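Local coordinates for long form salivary protein D7L1 (Aedes aegypti, PDB 3DXL) that binds and sequesters host biogenic amines and leukotrienes during mosquito blood feeding, with separate pockets for lipids and amines, at residues Lys223-Lys235 with Trp245-Lys257. Numbering follows the deposited sequence. Where two conformers were deposited one is given.
Sequences KALEEVLNDCKSK and WHYYKCLVESSVK. Unlike the reference sequence in segment 223-235: Glu-227 (reference Lys).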
ATOM      1  N   LYS A 223       0.248  -3.342 -22.681  1.00 13.92           N
ATOM      2  CA  LYS A 223      -0.063  -4.568 -23.423  1.00 14.58           C
ATOM      3  C   LYS A 223       1.097  -5.565 -23.420  1.00 13.48           C
ATOM      4  O   LYS A 223       0.919  -6.751 -23.121  1.00 13.00           O
ATOM      5  CB  LYS A 223      -0.523  -4.265 -24.856  1.00 14.71           C
ATOM      6  CG  LYS A 223      -1.949  -3.757 -24.952  1.00 15.89           C
ATOM      7  CD  LYS A 223      -2.339  -3.468 -26.402  1.00 16.58           C
ATOM      8  CE  LYS A 223      -2.444  -1.965 -26.689  1.00 20.17           C
ATOM      9  NZ  LYS A 223      -1.221  -1.301 -27.241  1.00 17.65           N
ATOM     10  N   ALA A 224       2.297  -5.079 -23.728  1.00 12.80           N
ATOM     11  CA  ALA A 224       3.467  -5.944 -23.746  1.00 13.32           C
ATOM     12  C   ALA A 224       3.749  -6.489 -22.342  1.00 12.83           C
ATOM     13  O   ALA A 224       4.063  -7.657 -22.183  1.00 12.36           O
ATOM     14  CB  ALA A 224       4.675  -5.213 -24.322  1.00 13.80           C
ATOM     15  N   LEU A 225       3.598  -5.640 -21.327  1.00 12.58           N
ATOM     16  CA  LEU A 225       3.774  -6.061 -19.942  1.00 12.75           C
ATOM     17  C   LEU A 225       2.839  -7.208 -19.573  1.00 12.89           C
ATOM     18  O   LEU A 225       3.248  -8.187 -18.969  1.00 11.89           O
ATOM     19  CB  LEU A 225       3.534  -4.884 -19.002  1.00 12.43           C
ATOM     20  CG  LEU A 225       3.393  -5.222 -17.513  1.00 12.45           C
ATOM     21  CD1 LEU A 225       4.698  -5.746 -16.911  1.00 12.13           C
ATOM     22  CD2 LEU A 225       2.903  -4.016 -16.734  1.00 12.34           C
ATOM     23  N   GLU A 226       1.573  -7.083 -19.955  1.00 13.87           N
ATOM     24  CA  GLU A 226       0.599  -8.110 -19.629  1.00 14.66           C
ATOM     25  C   GLU A 226       0.976  -9.449 -20.251  1.00 14.35           C
ATOM     26  O   GLU A 226       0.881 -10.488 -19.603  1.00 13.13           O
ATOM     27  CB  GLU A 226      -0.803  -7.700 -20.071  1.00 15.39           C
ATOM     28  CG  GLU A 226      -1.517  -6.765 -19.101  1.00 18.47           C
ATOM     29  CD  GLU A 226      -3.045  -6.874 -19.178  1.00 21.42           C
ATOM     30  OE1 GLU A 226      -3.587  -7.049 -20.286  1.00 24.49           O
ATOM     31  OE2 GLU A 226      -3.707  -6.782 -18.124  1.00 25.25           O
ATOM     32  N   GLU A 227       1.428  -9.418 -21.504  1.00 14.68           N
ATOM     33  CA  GLU A 227       1.875 -10.629 -22.186  1.00 16.00           C
ATOM     34  C   GLU A 227       3.077 -11.256 -21.480  1.00 14.52           C
ATOM     35  O   GLU A 227       3.116 -12.459 -21.240  1.00 14.48           O
ATOM     36  CB  GLU A 227       2.203 -10.321 -23.647  1.00 16.13           C
ATOM     37  CG  GLU A 227       0.974  -9.983 -24.478  1.00 19.02           C
ATOM     38  CD  GLU A 227       1.293  -9.377 -25.833  1.00 20.14           C
ATOM     39  OE1 GLU A 227       2.445  -8.941 -26.065  1.00 24.69           O
ATOM     40  OE2 GLU A 227       0.369  -9.327 -26.666  1.00 25.10           O
ATOM     41  N   VAL A 228       4.049 -10.424 -21.115  1.00 14.10           N
ATOM     42  CA  VAL A 228       5.195 -10.906 -20.351  1.00 13.89           C
ATOM     43  C   VAL A 228       4.759 -11.525 -19.020  1.00 13.52           C
ATOM     44  O   VAL A 228       5.205 -12.597 -18.648  1.00 13.10           O
ATOM     45  CB  VAL A 228       6.228  -9.783 -20.108  1.00 13.87           C
ATOM     46  CG1 VAL A 228       7.200 -10.163 -18.991  1.00 13.91           C
ATOM     47  CG2 VAL A 228       6.990  -9.460 -21.399  1.00 14.24           C
ATOM     48  N   LEU A 229       3.864 -10.851 -18.308  1.00 13.37           N
ATOM     49  CA  LEU A 229       3.434 -11.377 -17.020  1.00 14.29           C
ATOM     50  C   LEU A 229       2.644 -12.669 -17.144  1.00 14.57           C
ATOM     51  O   LEU A 229       2.756 -13.541 -16.286  1.00 14.12           O
ATOM     52  CB  LEU A 229       2.658 -10.333 -16.219  1.00 14.12           C
ATOM     53  CG  LEU A 229       3.526  -9.270 -15.542  1.00 15.05           C
ATOM     54  CD1 LEU A 229       2.618  -8.217 -14.917  1.00 16.40           C
ATOM     55  CD2 LEU A 229       4.462  -9.876 -14.493  1.00 16.42           C
ATOM     56  N   ASN A 230       1.864 -12.790 -18.218  1.00 15.34           N
ATOM     57  CA  ASN A 230       1.144 -14.032 -18.497  1.00 16.81           C
ATOM     58  C   ASN A 230       2.125 -15.190 -18.680  1.00 17.05           C
ATOM     59  O   ASN A 230       1.918 -16.278 -18.131  1.00 17.20           O
ATOM     60  CB  ASN A 230       0.210 -13.885 -19.707  1.00 17.43           C
ATOM     61  CG  ASN A 230      -1.056 -13.082 -19.387  1.00 18.26           C
ATOM     62  OD1 ASN A 230      -1.435 -12.932 -18.224  1.00 20.75           O
ATOM     63  ND2 ASN A 230      -1.704 -12.562 -20.422  1.00 20.53           N
ATOM     64  N   ASP A 231       3.201 -14.944 -19.432  0.50 17.52           N
ATOM     65  CA  ASP A 231       4.257 -15.939 -19.612  0.50 18.14           C
ATOM     66  C   ASP A 231       4.970 -16.253 -18.295  0.50 17.82           C
ATOM     67  O   ASP A 231       5.202 -17.418 -17.982  0.50 18.03           O
ATOM     68  CB  ASP A 231       5.259 -15.490 -20.680  0.50 18.63           C
ATOM     69  CG  ASP A 231       4.820 -15.850 -22.092  0.50 20.01           C
ATOM     70  OD1 ASP A 231       3.616 -16.108 -22.313  0.50 21.79           O
ATOM     71  OD2 ASP A 231       5.689 -15.879 -22.989  0.50 21.96           O
ATOM     72  N   CYS A 232       5.292 -15.219 -17.519  1.00 17.49           N
ATOM     73  CA  CYS A 232       5.923 -15.406 -16.202  1.00 17.72           C
ATOM     74  C   CYS A 232       5.020 -16.227 -15.278  1.00 17.79           C
ATOM     75  O   CYS A 232       5.497 -17.104 -14.553  1.00 17.21           O
ATOM     76  CB  CYS A 232       6.232 -14.062 -15.522  1.00 17.40           C
ATOM     77  SG  CYS A 232       7.388 -12.952 -16.379  1.00 18.63           S
ATOM     78  N   LYS A 233       3.717 -15.935 -15.319  1.00 18.38           N
ATOM     79  CA  LYS A 233       2.732 -16.645 -14.503  1.00 19.57           C
ATOM     80  C   LYS A 233       2.609 -18.104 -14.917  1.00 20.09           C
ATOM     81  O   LYS A 233       2.414 -18.969 -14.070  1.00 20.33           O
ATOM     82  CB  LYS A 233       1.365 -15.948 -14.543  1.00 19.57           C
ATOM     83  CG  LYS A 233       0.318 -16.611 -13.650  1.00 21.28           C
ATOM     84  CD  LYS A 233      -0.660 -15.614 -13.044  1.00 23.43           C
ATOM     85  CE  LYS A 233      -1.342 -16.207 -11.814  1.00 24.37           C
ATOM     86  NZ  LYS A 233      -1.826 -17.605 -12.021  1.00 26.86           N
ATOM     87  N   SER A 234       2.740 -18.371 -16.216  1.00 21.06           N
ATOM     88  CA  SER A 234       2.678 -19.742 -16.734  1.00 22.11           C
ATOM     89  C   SER A 234       3.836 -20.606 -16.220  1.00 22.53           C
ATOM     90  O   SER A 234       3.756 -21.837 -16.249  1.00 22.92           O
ATOM     91  CB  SER A 234       2.617 -19.754 -18.267  1.00 22.26           C
ATOM     92  OG  SER A 234       3.890 -19.517 -18.844  1.00 23.65           O
ATOM     93  N   LYS A 235       4.892 -19.948 -15.735  1.00 22.94           N
ATOM     94  CA  LYS A 235       6.071 -20.619 -15.185  1.00 23.53           C
ATOM     95  C   LYS A 235       6.288 -20.309 -13.699  1.00 23.39           C
ATOM     96  O   LYS A 235       7.380 -20.495 -13.162  1.00 23.37           O
ATOM     97  CB  LYS A 235       7.315 -20.262 -16.003  1.00 24.15           C
ATOM     98  CG  LYS A 235       7.389 -20.977 -17.349  1.00 25.74           C
ATOM     99  CD  LYS A 235       8.458 -20.384 -18.253  1.00 27.65           C
ATOM    100  CE  LYS A 235       7.954 -19.137 -18.962  1.00 28.86           C
ATOM    101  NZ  LYS A 235       8.935 -18.616 -19.958  1.00 29.39           N
ATOM    102  N   TRP A 245      10.382 -13.106  -5.858  1.00 10.79           N
ATOM    103  CA  TRP A 245      11.659 -13.148  -6.562  1.00 11.40           C
ATOM    104  C   TRP A 245      11.484 -13.623  -8.008  1.00 11.26           C
ATOM    105  O   TRP A 245      12.077 -13.055  -8.929  1.00 11.71           O
ATOM    106  CB  TRP A 245      12.624 -14.044  -5.794  1.00 12.39           C
ATOM    107  CG  TRP A 245      13.945 -14.260  -6.480  1.00 12.66           C
ATOM    108  CD1 TRP A 245      15.039 -13.437  -6.439  1.00 13.06           C
ATOM    109  CD2 TRP A 245      14.313 -15.381  -7.299  1.00 12.99           C
ATOM    110  NE1 TRP A 245      16.068 -13.983  -7.184  1.00 13.19           N
ATOM    111  CE2 TRP A 245      15.645 -15.165  -7.731  1.00 13.63           C
ATOM    112  CE3 TRP A 245      13.648 -16.539  -7.720  1.00 14.25           C
ATOM    113  CZ2 TRP A 245      16.332 -16.079  -8.545  1.00 14.23           C
ATOM    114  CZ3 TRP A 245      14.327 -17.440  -8.544  1.00 14.29           C
ATOM    115  CH2 TRP A 245      15.656 -17.203  -8.942  1.00 14.39           C
ATOM    116  N   HIS A 246      10.663 -14.650  -8.207  1.00 11.86           N
ATOM    117  CA  HIS A 246      10.386 -15.134  -9.551  1.00 12.22           C
ATOM    118  C   HIS A 246       9.899 -14.031 -10.483  1.00 11.61           C
ATOM    119  O   HIS A 246      10.390 -13.894 -11.606  1.00 11.58           O
ATOM    120  CB  HIS A 246       9.364 -16.268  -9.528  1.00 13.07           C
ATOM    121  CG  HIS A 246       8.859 -16.642 -10.885  1.00 14.12           C
ATOM    122  ND1 HIS A 246       9.584 -17.422 -11.762  1.00 16.08           N
ATOM    123  CD2 HIS A 246       7.698 -16.341 -11.517  1.00 15.09           C
ATOM    124  CE1 HIS A 246       8.890 -17.587 -12.874  1.00 16.58           C
ATOM    125  NE2 HIS A 246       7.745 -16.938 -12.753  1.00 15.70           N
ATOM    126  N   TYR A 247       8.911 -13.257 -10.030  1.00 10.94           N
ATOM    127  CA  TYR A 247       8.367 -12.222 -10.887  1.00 11.20           C
ATOM    128  C   TYR A 247       9.349 -11.083 -11.104  1.00 10.49           C
ATOM    129  O   TYR A 247       9.448 -10.554 -12.216  1.00 11.17           O
ATOM    130  CB  TYR A 247       7.018 -11.728 -10.356  1.00 11.39           C
ATOM    131  CG  TYR A 247       5.899 -12.687 -10.689  1.00 11.86           C
ATOM    132  CD1 TYR A 247       5.400 -12.776 -11.983  1.00 12.45           C
ATOM    133  CD2 TYR A 247       5.359 -13.523  -9.717  1.00 12.16           C
ATOM    134  CE1 TYR A 247       4.384 -13.659 -12.300  1.00 12.87           C
ATOM    135  CE2 TYR A 247       4.328 -14.414 -10.028  1.00 13.32           C
ATOM    136  CZ  TYR A 247       3.859 -14.472 -11.317  1.00 13.30           C
ATOM    137  OH  TYR A 247       2.846 -15.339 -11.638  1.00 14.65           O
ATOM    138  N   TYR A 248      10.073 -10.719 -10.048  1.00  9.89           N
ATOM    139  CA  TYR A 248      11.114  -9.703 -10.186  1.00  9.70           C
ATOM    140  C   TYR A 248      12.156 -10.103 -11.244  1.00  9.98           C
ATOM    141  O   TYR A 248      12.424  -9.345 -12.181  1.00  9.66           O
ATOM    142  CB  TYR A 248      11.774  -9.440  -8.831  1.00  9.89           C
ATOM    143  CG  TYR A 248      12.928  -8.471  -8.892  1.00 10.08           C
ATOM    144  CD1 TYR A 248      12.709  -7.108  -9.071  1.00  9.75           C
ATOM    145  CD2 TYR A 248      14.253  -8.922  -8.805  1.00  9.86           C
ATOM    146  CE1 TYR A 248      13.780  -6.206  -9.142  1.00  9.98           C
ATOM    147  CE2 TYR A 248      15.324  -8.032  -8.872  1.00  9.88           C
ATOM    148  CZ  TYR A 248      15.079  -6.682  -9.041  1.00  9.83           C
ATOM    149  OH  TYR A 248      16.123  -5.787  -9.109  1.00 10.53           O
ATOM    150  N   LYS A 249      12.702 -11.306 -11.093  1.00 10.18           N
ATOM    151  CA  LYS A 249      13.699 -11.827 -12.028  1.00 10.97           C
ATOM    152  C   LYS A 249      13.136 -11.883 -13.447  1.00 11.68           C
ATOM    153  O   LYS A 249      13.784 -11.453 -14.404  1.00 11.86           O
ATOM    154  CB  LYS A 249      14.122 -13.213 -11.574  1.00 10.97           C
ATOM    155  CG  LYS A 249      15.052 -13.937 -12.542  1.00 11.45           C
ATOM    156  CD  LYS A 249      15.535 -15.240 -11.951  1.00 13.24           C
ATOM    157  CE  LYS A 249      16.316 -16.086 -12.963  1.00 13.70           C
ATOM    158  NZ  LYS A 249      17.649 -15.509 -13.341  1.00 14.62           N
ATOM    159  N   CYS A 250      11.921 -12.410 -13.578  1.00 13.11           N
ATOM    160  CA  CYS A 250      11.283 -12.545 -14.873  1.00 13.03           C
ATOM    161  C   CYS A 250      11.150 -11.192 -15.565  1.00 12.70           C
ATOM    162  O   CYS A 250      11.520 -11.043 -16.725  1.00 13.10           O
ATOM    163  CB  CYS A 250       9.922 -13.219 -14.725  1.00 13.97           C
ATOM    164  SG  CYS A 250       9.221 -13.861 -16.253  1.00 17.38           S
ATOM    165  N   LEU A 251      10.649 -10.192 -14.841  1.00 11.89           N
ATOM    166  CA  LEU A 251      10.482  -8.860 -15.402  1.00 11.58           C
ATOM    167  C   LEU A 251      11.820  -8.237 -15.805  1.00 11.20           C
ATOM    168  O   LEU A 251      11.942  -7.673 -16.895  1.00 12.06           O
ATOM    169  CB  LEU A 251       9.729  -7.951 -14.429  1.00 11.61           C
ATOM    170  CG  LEU A 251       8.221  -8.225 -14.361  1.00 12.27           C
ATOM    171  CD1 LEU A 251       7.637  -7.685 -13.068  1.00 13.35           C
ATOM    172  CD2 LEU A 251       7.528  -7.621 -15.562  1.00 13.13           C
ATOM    173  N   VAL A 252      12.809  -8.347 -14.919  1.00 11.16           N
ATOM    174  CA  VAL A 252      14.136  -7.766 -15.144  1.00 11.78           C
ATOM    175  C   VAL A 252      14.847  -8.364 -16.367  1.00 11.49           C
ATOM    176  O   VAL A 252      15.649  -7.692 -17.018  1.00 11.95           O
ATOM    177  CB  VAL A 252      15.017  -7.877 -13.855  1.00 11.94           C
ATOM    178  CG1 VAL A 252      16.499  -7.573 -14.142  1.00 13.43           C
ATOM    179  CG2 VAL A 252      14.481  -6.946 -12.781  1.00 12.95           C
ATOM    180  N   GLU A 253      14.532  -9.618 -16.677  1.00 11.25           N
ATOM    181  CA  GLU A 253      15.164 -10.332 -17.783  1.00 11.83           C
ATOM    182  C   GLU A 253      14.311 -10.364 -19.049  1.00 12.12           C
ATOM    183  O   GLU A 253      14.737 -10.917 -20.066  1.00 13.01           O
ATOM    184  CB  GLU A 253      15.530 -11.737 -17.309  1.00 11.87           C
ATOM    185  CG  GLU A 253      16.594 -11.701 -16.197  1.00 12.75           C
ATOM    186  CD  GLU A 253      16.874 -13.042 -15.528  1.00 12.23           C
ATOM    187  OE1 GLU A 253      16.315 -14.077 -15.952  1.00 14.76           O
ATOM    188  OE2 GLU A 253      17.662 -13.055 -14.557  1.00 13.38           O
ATOM    189  N   SER A 254      13.134  -9.736 -19.002  1.00 11.64           N
ATOM    190  CA  SER A 254      12.140  -9.812 -20.085  1.00 11.85           C
ATOM    191  C   SER A 254      12.296  -8.728 -21.154  1.00 11.94           C
ATOM    192  O   SER A 254      13.086  -7.807 -21.016  1.00 12.30           O
ATOM    193  CB  SER A 254      10.733  -9.698 -19.497  1.00 11.89           C
ATOM    194  OG  SER A 254      10.446  -8.343 -19.203  1.00 11.79           O
ATOM    195  N   SER A 255      11.486  -8.829 -22.209  1.00 12.01           N
ATOM    196  CA  SER A 255      11.447  -7.822 -23.265  1.00 13.03           C
ATOM    197  C   SER A 255      10.862  -6.472 -22.826  1.00 12.45           C
ATOM    198  O   SER A 255      10.895  -5.515 -23.593  1.00 13.26           O
ATOM    199  CB  SER A 255      10.654  -8.348 -24.461  1.00 13.31           C
ATOM    200  OG  SER A 255       9.317  -8.625 -24.074  1.00 15.70           O
ATOM    201  N   VAL A 256      10.332  -6.383 -21.602  1.00 12.08           N
ATOM    202  CA  VAL A 256       9.872  -5.088 -21.084  1.00 12.16           C
ATOM    203  C   VAL A 256      10.808  -4.573 -19.988  1.00 11.74           C
ATOM    204  O   VAL A 256      10.442  -3.673 -19.237  1.00 11.77           O
ATOM    205  CB  VAL A 256       8.373  -5.097 -20.614  1.00 12.43           C
ATOM    206  CG1 VAL A 256       7.456  -5.467 -21.764  1.00 13.03           C
ATOM    207  CG2 VAL A 256       8.154  -6.034 -19.422  1.00 12.28           C
ATOM    208  N   LYS A 257      12.023  -5.121 -19.910  1.00 11.25           N
ATOM    209  CA  LYS A 257      12.913  -4.797 -18.797  1.00 11.46           C
ATOM    210  C   LYS A 257      13.195  -3.311 -18.636  1.00 10.72           C
ATOM    211  O   LYS A 257      13.244  -2.817 -17.509  1.00 10.45           O
ATOM    212  CB  LYS A 257      14.215  -5.601 -18.869  1.00 11.66           C
ATOM    213  CG  LYS A 257      15.116  -5.315 -20.070  1.00 12.05           C
ATOM    214  CD  LYS A 257      16.414  -6.129 -20.031  1.00 13.36           C
ATOM    215  CE  LYS A 257      16.219  -7.586 -20.400  1.00 15.63           C
ATOM    216  NZ  LYS A 257      15.891  -7.744 -21.841  1.00 16.65           N
TER
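A disulfide between Cys-232 and Cys-250 ties two helices of the C-terminal odorant-binding-protein (PBP/GOBP) domain. This is structural packing away from the amine-binding residues. The helix segments are inclined at 134° between their N-to-C directions, and their axes come within 10.1 Å. The SG atoms of Cys-232 and Cys-250 lie 2.0 Å apart, with chi3 at -90°, the usual right-angled disulfide.

Apolar packing lies mostly on the N-terminal side of the bridge along helix 223-234. CD1 of Leu-225 meets CD2 of Leu-251 at 3.7 Å, and CD2 of Leu-229 touches that same methyl and the ring of Tyr-247. Val-228 splits its branches: CG1, anti to the backbone N, rests on CB of Ser-254, while CG2 meets Val-256 tip to tip. CG1 of Val-256 also reaches CB of Ala-224 at 3.8 Å. Phe-260 of the next helix packs against Leu-251.

CE1 of Tyr-247 approaches CB of Cys-232 at 3.7 Å. The Tyr-247 OH passes close to Lys-233 and hydrogen-bonds to Glu-236.

One hydrogen bond joins the segments. His-246 NE2 donates to Cys-232 O at 2.9 Å, nearly straight at 167°. It sits above the carbonyl plane, and Lys-235 N donates to the same oxygen from the other face.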